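PDB 4HZD: CysE, serine acetyltransferase, which probably transfers the acetyl group of acetyl-coenzyme A to L-serine, giving O-acetylserine for cysteine biosynthesis, and is captured here with bound coenzyme A. Local coordinates for residues P204-G209 / I222-C227; S162-D167 / A178-N183; C227-A232 / G255-T260. All blocks are in the same frame, centred on the assembly; numbering follows the deposited sequence.

Contact 1. Residues P204-G209 / I222-C227; sequences PKIRQG and IQVGQC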
loop_
_atom_site.group_PDB
_atom_site.type_symbol
_atom_site.label_atom_id
_atom_site.label_comp_id
_atom_site.label_asym_id
_atom_site.label_seq_id
_atom_site.Cartn_x
_atom_site.Cartn_y
_atom_site.Cartn_z
ATOM N N PRO A 204 -13.089 -19.067 -32.243
ATOM C CA PRO A 204 -12.405 -20.260 -32.727
ATOM C C PRO A 204 -12.336 -21.479 -31.820
ATOM O O PRO A 204 -12.387 -21.412 -30.563
ATOM C CB PRO A 204 -10.977 -19.763 -33.015
ATOM C CG PRO A 204 -11.143 -18.321 -33.299
ATOM C CD PRO A 204 -12.179 -17.898 -32.279
ATOM N N LYS A 205 -12.228 -22.602 -32.506
ATOM C CA LYS A 205 -12.046 -23.893 -31.887
ATOM C C LYS A 205 -10.638 -24.361 -32.241
ATOM O O LYS A 205 -10.339 -24.681 -33.401
ATOM C CB LYS A 205 -13.124 -24.867 -32.383
ATOM C CG LYS A 205 -14.550 -24.308 -32.323
ATOM C CD LYS A 205 -15.042 -24.112 -30.883
ATOM C CE LYS A 205 -16.415 -23.415 -30.777
ATOM N NZ LYS A 205 -16.488 -22.013 -31.290
ATOM N N ILE A 206 -9.760 -24.351 -31.248
ATOM C CA ILE A 206 -8.356 -24.741 -31.447
ATOM C C ILE A 206 -8.139 -26.184 -30.968
ATOM O O ILE A 206 -8.273 -26.472 -29.771
ATOM C CB ILE A 206 -7.413 -23.753 -30.713
ATOM C CG1 ILE A 206 -7.819 -22.295 -31.033
ATOM C CG2 ILE A 206 -5.946 -24.028 -31.014
ATOM C CD1 ILE A 206 -7.708 -21.903 -32.509
ATOM N N ARG A 207 -7.774 -27.073 -31.910
ATOM C CA ARG A 207 -7.533 -28.496 -31.623
ATOM C C ARG A 207 -6.150 -28.713 -31.000
ATOM O O ARG A 207 -5.335 -27.796 -30.954
ATOM C CB ARG A 207 -7.666 -29.333 -32.897
ATOM C CG ARG A 207 -9.038 -29.233 -33.564
ATOM C CD ARG A 207 -10.050 -30.121 -32.878
ATOM N NE ARG A 207 -11.423 -29.862 -33.339
ATOM C CZ ARG A 207 -12.304 -29.043 -32.735
ATOM N NH1 ARG A 207 -11.969 -28.366 -31.638
ATOM N NH2 ARG A 207 -13.534 -28.884 -33.229
ATOM N N GLN A 208 -5.913 -29.937 -30.539
ATOM C CA GLN A 208 -4.759 -30.344 -29.770
ATOM C C GLN A 208 -3.452 -30.152 -30.546
ATOM O O GLN A 208 -3.422 -30.331 -31.750
ATOM C CB GLN A 208 -4.963 -31.826 -29.418
ATOM C CG GLN A 208 -4.470 -32.246 -28.055
ATOM C CD GLN A 208 -4.904 -33.651 -27.657
ATOM O OE1 GLN A 208 -4.088 -34.584 -27.657
ATOM N NE2 GLN A 208 -6.188 -33.809 -27.298
ATOM N N GLY A 209 -2.370 -29.776 -29.869
ATOM C CA GLY A 209 -1.056 -29.721 -30.504
ATOM C C GLY A 209 -0.755 -28.527 -31.390
ATOM O O GLY A 209 0.335 -28.431 -31.946
ATOM N N ILE A 222 -14.532 -20.911 -36.395
ATOM C CA ILE A 222 -13.757 -21.699 -37.328
ATOM C C ILE A 222 -12.890 -22.638 -36.501
ATOM O O ILE A 222 -12.704 -22.440 -35.294
ATOM C CB ILE A 222 -12.920 -20.818 -38.313
ATOM C CG1 ILE A 222 -11.877 -19.938 -37.579
ATOM C CG2 ILE A 222 -13.843 -19.966 -39.206
ATOM C CD1 ILE A 222 -10.935 -19.156 -38.489
ATOM N N GLN A 223 -12.393 -23.682 -37.137
ATOM C CA GLN A 223 -11.552 -24.650 -36.468
ATOM C C GLN A 223 -10.114 -24.562 -36.967
ATOM O O GLN A 223 -9.888 -24.422 -38.175
ATOM C CB GLN A 223 -12.111 -26.052 -36.742
ATOM C CG GLN A 223 -11.406 -27.176 -35.999
ATOM C CD GLN A 223 -12.003 -28.546 -36.312
ATOM O OE1 GLN A 223 -12.789 -29.089 -35.534
ATOM N NE2 GLN A 223 -11.650 -29.093 -37.473
ATOM N N VAL A 224 -9.144 -24.620 -36.049
ATOM C CA VAL A 224 -7.749 -24.868 -36.425
ATOM C C VAL A 224 -7.487 -26.337 -36.129
ATOM O O VAL A 224 -7.536 -26.780 -34.976
ATOM C CB VAL A 224 -6.734 -23.928 -35.734
ATOM C CG1 VAL A 224 -5.316 -24.234 -36.204
ATOM C CG2 VAL A 224 -7.080 -22.473 -36.033
ATOM N N GLY A 225 -7.268 -27.115 -37.190
ATOM C CA GLY A 225 -7.111 -28.555 -37.041
ATOM C C GLY A 225 -5.894 -28.973 -36.238
ATOM O O GLY A 225 -4.922 -28.231 -36.087
ATOM N N GLN A 226 -5.957 -30.197 -35.738
ATOM C CA GLN A 226 -4.937 -30.752 -34.905
ATOM C C GLN A 226 -3.523 -30.661 -35.494
ATOM O O GLN A 226 -3.328 -30.899 -36.684
ATOM C CB GLN A 226 -5.310 -32.204 -34.602
ATOM C CG GLN A 226 -4.503 -32.812 -33.481
ATOM C CD GLN A 226 -5.102 -34.089 -32.951
ATOM O OE1 GLN A 226 -5.983 -34.684 -33.575
ATOM N NE2 GLN A 226 -4.630 -34.518 -31.779
ATOM N N CYS A 227 -2.554 -30.304 -34.643
ATOM C CA CYS A 227 -1.120 -30.238 -34.994
ATOM C C CYS A 227 -0.731 -29.148 -35.975
ATOM O O CYS A 227 0.430 -29.040 -36.343
ATOM C CB CYS A 227 -0.616 -31.580 -35.500
ATOM S SG CYS A 227 -0.935 -32.885 -34.312
#
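Two successive coils of the left-handed parallel beta-helix stack here, in the hexapeptide-repeat part of CysE. The segments 204-209 and 222-227 run 6° apart, end to end, and K205 pairs with Q223 and I206 with V224 as parallel neighbours. K205 uses both its backbone groups across the gap: its N binds I222 O at 2.8 Å, and its O accepts V224 N at 2.9 Å. R207 N then reaches V224 O at 3.1 Å. Beyond the strands the pairing carries on into the corner, where C227 N meets Q208 O at 3.0 Å; G209 and C227, with positive phi, turn their coils the same way. On the inner face I206 and V224 lie side by side and point the same way, CD1 of the isoleucine 3.6 Å from CG2 of the valine. On the outer face the extended Q223 chain crosses R207 at about a right angle, its CG over one face of the guanidinium and offset toward the rim. R207 NH2 bonds Q223 OE1 at 2.4 Å, bent at 116°; the oxygen is modelled too near the arginine, so its place is less sure. The firmer partner of the arginine is E181, bound by NH1 in a salt bridge. K205, bent at chi2 and chi4, swings its NZ away from Q223 to H203 O, with D201 as its salt-bridge partner. Strand 205-206 lies between strands 179-180 and 223-224 in one parallel sheet, while P204 and I206 pack on L192 of strand 191-193 and V224 on I218 of strand 217-219 inside the coil.

Contact 2. Residues S162-D167 / A178-N183; sequences SGLFLD and AVVEDN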
loop_
_atom_site.group_PDB
_atom_site.type_symbol
_atom_site.label_atom_id
_atom_site.label_comp_id
_atom_site.label_asym_id
_atom_site.label_seq_id
_atom_site.Cartn_x
_atom_site.Cartn_y
_atom_site.Cartn_z
ATOM N N SER A 162 -5.484 -28.323 -20.912
ATOM C CA SER A 162 -4.264 -28.384 -20.119
ATOM C C SER A 162 -3.028 -28.458 -21.003
ATOM O O SER A 162 -3.132 -28.586 -22.245
ATOM C CB SER A 162 -4.311 -29.590 -19.198
ATOM O OG SER A 162 -4.281 -30.746 -19.985
ATOM N N GLY A 163 -1.849 -28.397 -20.370
ATOM C CA GLY A 163 -0.602 -28.270 -21.119
ATOM C C GLY A 163 -0.633 -27.085 -22.081
ATOM O O GLY A 163 -0.148 -27.153 -23.219
ATOM N N LEU A 164 -1.251 -25.998 -21.644
ATOM C CA LEU A 164 -1.259 -24.776 -22.457
ATOM C C LEU A 164 -0.023 -23.937 -22.175
ATOM O O LEU A 164 0.307 -23.687 -21.018
ATOM C CB LEU A 164 -2.522 -23.983 -22.170
ATOM C CG LEU A 164 -2.744 -22.645 -22.899
ATOM C CD1 LEU A 164 -2.779 -22.830 -24.421
ATOM C CD2 LEU A 164 -4.054 -22.048 -22.386
ATOM N N PHE A 165 0.669 -23.546 -23.239
ATOM C CA PHE A 165 1.792 -22.638 -23.162
ATOM C C PHE A 165 1.447 -21.275 -23.787
ATOM O O PHE A 165 1.179 -21.179 -25.002
ATOM C CB PHE A 165 2.996 -23.309 -23.810
ATOM C CG PHE A 165 4.237 -22.457 -23.853
ATOM C CD1 PHE A 165 4.598 -21.654 -22.772
ATOM C CD2 PHE A 165 5.078 -22.520 -24.949
ATOM C CE1 PHE A 165 5.759 -20.890 -22.818
ATOM C CE2 PHE A 165 6.243 -21.751 -25.017
ATOM C CZ PHE A 165 6.583 -20.942 -23.952
ATOM N N LEU A 166 1.421 -20.239 -22.937
ATOM C CA LEU A 166 1.100 -18.865 -23.324
ATOM C C LEU A 166 2.389 -18.059 -23.277
ATOM O O LEU A 166 2.791 -17.524 -22.214
ATOM C CB LEU A 166 0.080 -18.281 -22.339
ATOM C CG LEU A 166 -1.215 -17.710 -22.872
ATOM C CD1 LEU A 166 -1.955 -18.724 -23.759
ATOM C CD2 LEU A 166 -2.119 -17.231 -21.713
ATOM N N ASP A 167 3.074 -18.018 -24.406
ATOM C CA ASP A 167 4.460 -17.590 -24.408
ATOM C C ASP A 167 4.466 -16.085 -24.584
ATOM O O ASP A 167 3.914 -15.590 -25.559
ATOM C CB ASP A 167 5.213 -18.302 -25.564
ATOM C CG ASP A 167 6.736 -17.970 -25.606
ATOM O OD1 ASP A 167 7.301 -17.452 -24.616
ATOM O OD2 ASP A 167 7.366 -18.242 -26.649
ATOM N N ALA A 178 -14.827 -19.177 -27.489
ATOM C CA ALA A 178 -13.591 -19.913 -27.882
ATOM C C ALA A 178 -13.379 -21.180 -27.073
ATOM O O ALA A 178 -13.715 -21.250 -25.857
ATOM C CB ALA A 178 -12.359 -19.031 -27.765
ATOM N N VAL A 179 -12.802 -22.167 -27.763
ATOM C CA VAL A 179 -12.376 -23.426 -27.167
ATOM C C VAL A 179 -10.922 -23.687 -27.585
ATOM O O VAL A 179 -10.586 -23.647 -28.767
ATOM C CB VAL A 179 -13.247 -24.630 -27.557
ATOM C CG1 VAL A 179 -12.739 -25.869 -26.843
ATOM C CG2 VAL A 179 -14.714 -24.390 -27.202
ATOM N N VAL A 180 -10.064 -23.889 -26.592
ATOM C CA VAL A 180 -8.711 -24.331 -26.837
ATOM C C VAL A 180 -8.538 -25.704 -26.185
ATOM O O VAL A 180 -8.750 -25.852 -24.982
ATOM C CB VAL A 180 -7.672 -23.334 -26.249
ATOM C CG1 VAL A 180 -6.255 -23.773 -26.581
ATOM C CG2 VAL A 180 -7.925 -21.936 -26.755
ATOM N N GLU A 181 -8.125 -26.695 -26.967
ATOM C CA GLU A 181 -7.896 -28.046 -26.429
ATOM C C GLU A 181 -6.481 -28.212 -25.834
ATOM O O GLU A 181 -5.728 -27.254 -25.796
ATOM C CB GLU A 181 -8.221 -29.095 -27.501
ATOM C CG GLU A 181 -9.701 -29.099 -27.845
ATOM C CD GLU A 181 -10.091 -30.080 -28.952
ATOM O OE1 GLU A 181 -9.335 -31.025 -29.272
ATOM O OE2 GLU A 181 -11.174 -29.881 -29.513
ATOM N N ASP A 182 -6.131 -29.409 -25.366
ATOM C CA ASP A 182 -4.806 -29.643 -24.763
ATOM C C ASP A 182 -3.617 -29.474 -25.651
ATOM O O ASP A 182 -3.718 -29.545 -26.877
ATOM C CB ASP A 182 -4.715 -31.032 -24.121
ATOM C CG ASP A 182 -5.860 -31.319 -23.222
ATOM O OD1 ASP A 182 -6.516 -30.359 -22.757
ATOM O OD2 ASP A 182 -6.118 -32.508 -22.976
ATOM N N ASN A 183 -2.461 -29.300 -24.999
ATOM C CA ASN A 183 -1.157 -29.155 -25.634
ATOM C C ASN A 183 -1.064 -28.095 -26.750
ATOM O O ASN A 183 -0.460 -28.321 -27.806
ATOM C CB ASN A 183 -0.648 -30.522 -26.111
ATOM C CG ASN A 183 -0.754 -31.579 -25.028
ATOM O OD1 ASN A 183 -1.317 -32.638 -25.257
ATOM N ND2 ASN A 183 -0.290 -31.256 -23.813
HETATM O O HOH W 1 -3.636 -26.332 -24.268
#
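S162, D182 and N183 carry most of this contact, at a corner where one coil of the left-handed beta-helix lies against the next. The backbone of S162 is bound through both of its polar groups. Its N donates to D182 OD1 at 2.9 Å, approaching from above the carboxylate plane, 47° out of it; the aspartate presents that oxygen with CG anti to its own carbonyl carbon (chi1 -50°). The O of S162 accepts N183 N, also at 2.9 Å, with the donor nearly along the C=O axis. A water adds a second donor to S162 O at 3.1 Å and gives its other hydrogen to E181 O at 2.7 Å, bridging the two carbonyls from one coil to the next. D182 CA adds a C-H...O contact to S162 O, and N183 CA a similar one of 3.3 Å to G163 O. G163 and N183 face each other with matching positive phi and psi, so both coils turn this corner in the same left-handed conformation. The N183 side chain leans back over the glycine, its ND2 4.0 Å from G163 CA. Past the corner L164 dips into the interior of the coil, where its CD1 meets V180 CG1 at 4.2 Å, the two side chains crossing at about a right angle. Helix 87-101 packs against the segment 162-167: D94 accepts L164 N, R101 donates to G163 O, and V93 touches S162. On the inner side L164 packs on I186 of strand 185-186 and V180 on L160 of strand 159-160.

Contact 3. Residues C227-A232 / G255-T260; sequences CSKIAA and GETGCT. With COA (coenzyme A), chain C.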
loop_
_atom_site.group_PDB
_atom_site.type_symbol
_atom_site.label_atom_id
_atom_site.label_comp_id
_atom_site.label_asym_id
_atom_site.label_seq_id
_atom_site.Cartn_x
_atom_site.Cartn_y
_atom_site.Cartn_z
ATOM N N CYS A 227 -2.554 -30.304 -34.643
ATOM C CA CYS A 227 -1.120 -30.238 -34.994
ATOM C C CYS A 227 -0.731 -29.148 -35.975
ATOM O O CYS A 227 0.430 -29.040 -36.343
ATOM C CB CYS A 227 -0.616 -31.580 -35.500
ATOM S SG CYS A 227 -0.935 -32.885 -34.312
ATOM N N SER A 228 -1.693 -28.343 -36.402
ATOM C CA SER A 228 -1.401 -27.263 -37.340
ATOM C C SER A 228 -0.700 -26.106 -36.680
ATOM O O SER A 228 -0.753 -25.954 -35.440
ATOM C CB SER A 228 -2.677 -26.825 -38.045
ATOM O OG SER A 228 -3.160 -27.943 -38.787
ATOM N N LYS A 229 -0.036 -25.305 -37.516
ATOM C CA LYS A 229 0.728 -24.144 -37.081
ATOM C C LYS A 229 0.306 -22.862 -37.805
ATOM O O LYS A 229 0.136 -22.841 -39.029
ATOM C CB LYS A 229 2.229 -24.372 -37.251
ATOM C CG LYS A 229 2.806 -25.531 -36.448
ATOM C CD LYS A 229 4.211 -25.862 -36.939
ATOM C CE LYS A 229 4.904 -26.913 -36.067
ATOM N NZ LYS A 229 3.930 -27.880 -35.478
ATOM N N ILE A 230 0.129 -21.796 -37.027
ATOM C CA ILE A 230 -0.247 -20.492 -37.569
ATOM C C ILE A 230 0.959 -19.570 -37.494
ATOM O O ILE A 230 1.424 -19.201 -36.404
ATOM C CB ILE A 230 -1.509 -19.881 -36.867
ATOM C CG1 ILE A 230 -2.626 -20.917 -36.659
ATOM C CG2 ILE A 230 -2.003 -18.600 -37.563
ATOM C CD1 ILE A 230 -3.435 -21.315 -37.884
ATOM N N ALA A 231 1.498 -19.221 -38.655
ATOM C CA ALA A 231 2.696 -18.369 -38.703
ATOM C C ALA A 231 2.453 -16.999 -38.076
ATOM O O ALA A 231 1.313 -16.552 -37.983
ATOM C CB ALA A 231 3.184 -18.209 -40.138
ATOM N N ALA A 232 3.524 -16.322 -37.662
ATOM C CA ALA A 232 3.389 -15.009 -37.015
ATOM C C ALA A 232 2.644 -14.090 -37.971
ATOM O O ALA A 232 2.851 -14.154 -39.202
ATOM C CB ALA A 232 4.766 -14.414 -36.707
ATOM N N GLY A 255 2.356 -25.232 -46.259
ATOM C CA GLY A 255 3.045 -26.493 -46.122
ATOM C C GLY A 255 2.411 -27.485 -45.179
ATOM O O GLY A 255 1.332 -27.263 -44.640
ATOM N N GLU A 256 3.116 -28.588 -44.976
ATOM C CA GLU A 256 2.620 -29.707 -44.205
ATOM C C GLU A 256 3.401 -29.797 -42.905
ATOM O O GLU A 256 4.583 -29.480 -42.870
ATOM C CB GLU A 256 2.849 -30.973 -45.011
ATOM C CG GLU A 256 1.942 -32.137 -44.682
ATOM C CD GLU A 256 2.226 -33.321 -45.588
ATOM O OE1 GLU A 256 1.956 -33.205 -46.801
ATOM O OE2 GLU A 256 2.723 -34.362 -45.094
ATOM N N THR A 257 2.769 -30.249 -41.832
ATOM C CA THR A 257 3.480 -30.289 -40.550
ATOM C C THR A 257 3.004 -31.445 -39.681
ATOM O O THR A 257 1.872 -31.888 -39.821
ATOM C CB THR A 257 3.381 -28.912 -39.823
ATOM O OG1 THR A 257 4.348 -28.837 -38.773
ATOM C CG2 THR A 257 1.997 -28.657 -39.279
ATOM N N GLY A 258 3.868 -31.950 -38.804
ATOM C CA GLY A 258 3.485 -33.011 -37.871
ATOM C C GLY A 258 3.434 -32.488 -36.447
ATOM O O GLY A 258 3.838 -31.353 -36.201
ATOM N N CYS A 259 2.945 -33.310 -35.514
ATOM C CA CYS A 259 2.943 -32.977 -34.069
ATOM C C CYS A 259 4.239 -33.303 -33.325
ATOM O O CYS A 259 5.180 -33.853 -33.907
ATOM C CB CYS A 259 1.783 -33.661 -33.341
ATOM S SG CYS A 259 0.436 -32.541 -32.869
ATOM N N THR A 260 4.231 -32.977 -32.026
ATOM C CA THR A 260 5.354 -33.107 -31.068
ATOM C C THR A 260 6.491 -32.131 -31.364
ATOM O O THR A 260 6.251 -30.937 -31.598
ATOM C CB THR A 260 5.853 -34.548 -30.950
HETATM N N1A COA C . 4.172 -14.671 -42.913
HETATM C C2A COA C . 4.100 -14.784 -44.258
HETATM N N3A COA C . 4.678 -15.791 -44.948
HETATM C C4A COA C . 5.399 -16.752 -44.303
HETATM C C5A COA C . 5.539 -16.691 -42.838
HETATM C C6A COA C . 4.859 -15.559 -42.150
HETATM N N6A COA C . 4.917 -15.406 -40.801
HETATM N N7A COA C . 6.291 -17.760 -42.489
HETATM C C8A COA C . 6.604 -18.446 -43.622
HETATM N N9A COA C . 6.071 -17.837 -44.698
HETATM C C1B COA C . 6.173 -18.241 -46.126
HETATM C C2B COA C . 7.575 -18.037 -46.681
HETATM O O2B COA C . 7.774 -16.687 -47.104
HETATM C C3B COA C . 7.603 -19.018 -47.836
HETATM O O3B COA C . 7.085 -18.403 -49.032
HETATM P P3B COA C . 7.782 -18.584 -50.489
HETATM O O7A COA C . 7.951 -20.089 -50.585
HETATM O O8A COA C . 9.076 -17.799 -50.406
HETATM O O9A COA C . 6.797 -17.979 -51.473
HETATM C C4B COA C . 6.691 -20.157 -47.368
HETATM O O4B COA C . 5.853 -19.620 -46.335
HETATM C C5B COA C . 7.471 -21.344 -46.805
HETATM O O5B COA C . 8.212 -20.923 -45.655
HETATM P P1A COA C . 8.840 -21.963 -44.592
HETATM O O1A COA C . 9.668 -21.150 -43.619
HETATM O O2A COA C . 9.480 -23.103 -45.362
HETATM O O3A COA C . 7.515 -22.534 -43.845
HETATM P P2A COA C . 7.478 -23.098 -42.326
HETATM O O4A COA C . 8.805 -23.758 -42.043
HETATM O O5A COA C . 6.202 -23.891 -42.129
HETATM O O6A COA C . 7.373 -21.743 -41.436
HETATM C CBP COA C . 6.381 -20.815 -39.361
HETATM C CCP COA C . 7.418 -21.746 -39.999
HETATM C CDP COA C . 5.475 -20.231 -40.435
HETATM C CEP COA C . 5.544 -21.669 -38.403
HETATM C CAP COA C . 7.137 -19.688 -38.604
HETATM O OAP COA C . 8.043 -18.965 -39.469
HETATM C C9P COA C . 6.254 -18.679 -37.892
HETATM O O9P COA C . 6.054 -17.561 -38.363
HETATM N N8P COA C . 5.731 -19.093 -36.735
HETATM C C7P COA C . 5.546 -18.242 -35.581
HETATM C C6P COA C . 6.773 -18.192 -34.673
HETATM C C5P COA C . 6.656 -17.011 -33.733
HETATM O O5P COA C . 5.615 -16.373 -33.670
HETATM N N4P COA C . 7.758 -16.744 -33.008
HETATM C C3P COA C . 7.976 -15.572 -32.175
HETATM C C2P COA C . 9.111 -15.805 -31.181
HETATM S S1P COA C . 9.027 -14.553 -29.880
#
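S228 OG is gripped by two clear hydrogen bonds, from V244 N and to P241 O, with a weak third to G225 O. They fix the residue between the disulfide and strand 229-230. Just before it, C227 is joined to C259 through an SG-SG bond of 2.0 Å whose chi3 of -96° is close to the relaxed right angle, and this cross-link ties the last modelled residues of the chain to the beta-helix. The carbonyl of C227 fares less well: its O is buried, has no polar partner in the model, and is met by T257 CG2 at 3.3 Å. That methyl takes the crowded position between the backbone N and carbonyl carbon, which sets T257 OG1 anti to N (chi1 -165°) and turns it toward K229. The lysine passes obliquely, CE 3.4 Å from T257 OG1, then bends at chi4 so that NZ stands 3.5 Å from G258 O. In the left-handed beta-helix, strand 229-230 pairs in parallel with strand 244-247, and strand 252-256 returns antiparallel on the far side of it, bringing the tail back along the coils. At the other end of the segment 227-232 is the coenzyme A site. A232 N donates to O9P, the amide carbonyl of the pantoyl part, at 2.9 Å and nearly straight (169°), while A232 O accepts the adenine amino group N6A, also at 2.9 Å, so one residue binds both arms of the folded cofactor. A231 CB presses between them, only 3.1 Å from CDP. K197 of the second subunit donates to the same coenzyme A, and A232 packs on L219 of that subunit.

In chain order contact 2 comes first and contact 3 last, progressing along the left-handed beta-helix from helix 87-101 toward the C-terminal tail. Contacts 1 and 2, centres about 10 Å apart, share the parallel sheet in which strands 179-180 and 205-206 are neighbours; I206 N and V179 O, 2.7 Å apart, probably bond between them. Contacts 1 and 3, centres about 11 Å apart, share C227 and touch through V224 and I230. Contacts 2 and 3, centres about 15 Å apart, do not touch, though both reach the sheet from 165-166 to 252-256. Contact 3 holds A231 and A232 of a coenzyme A pocket drawn from several coils; contacts 1 and 2 are coil-to-coil stacking.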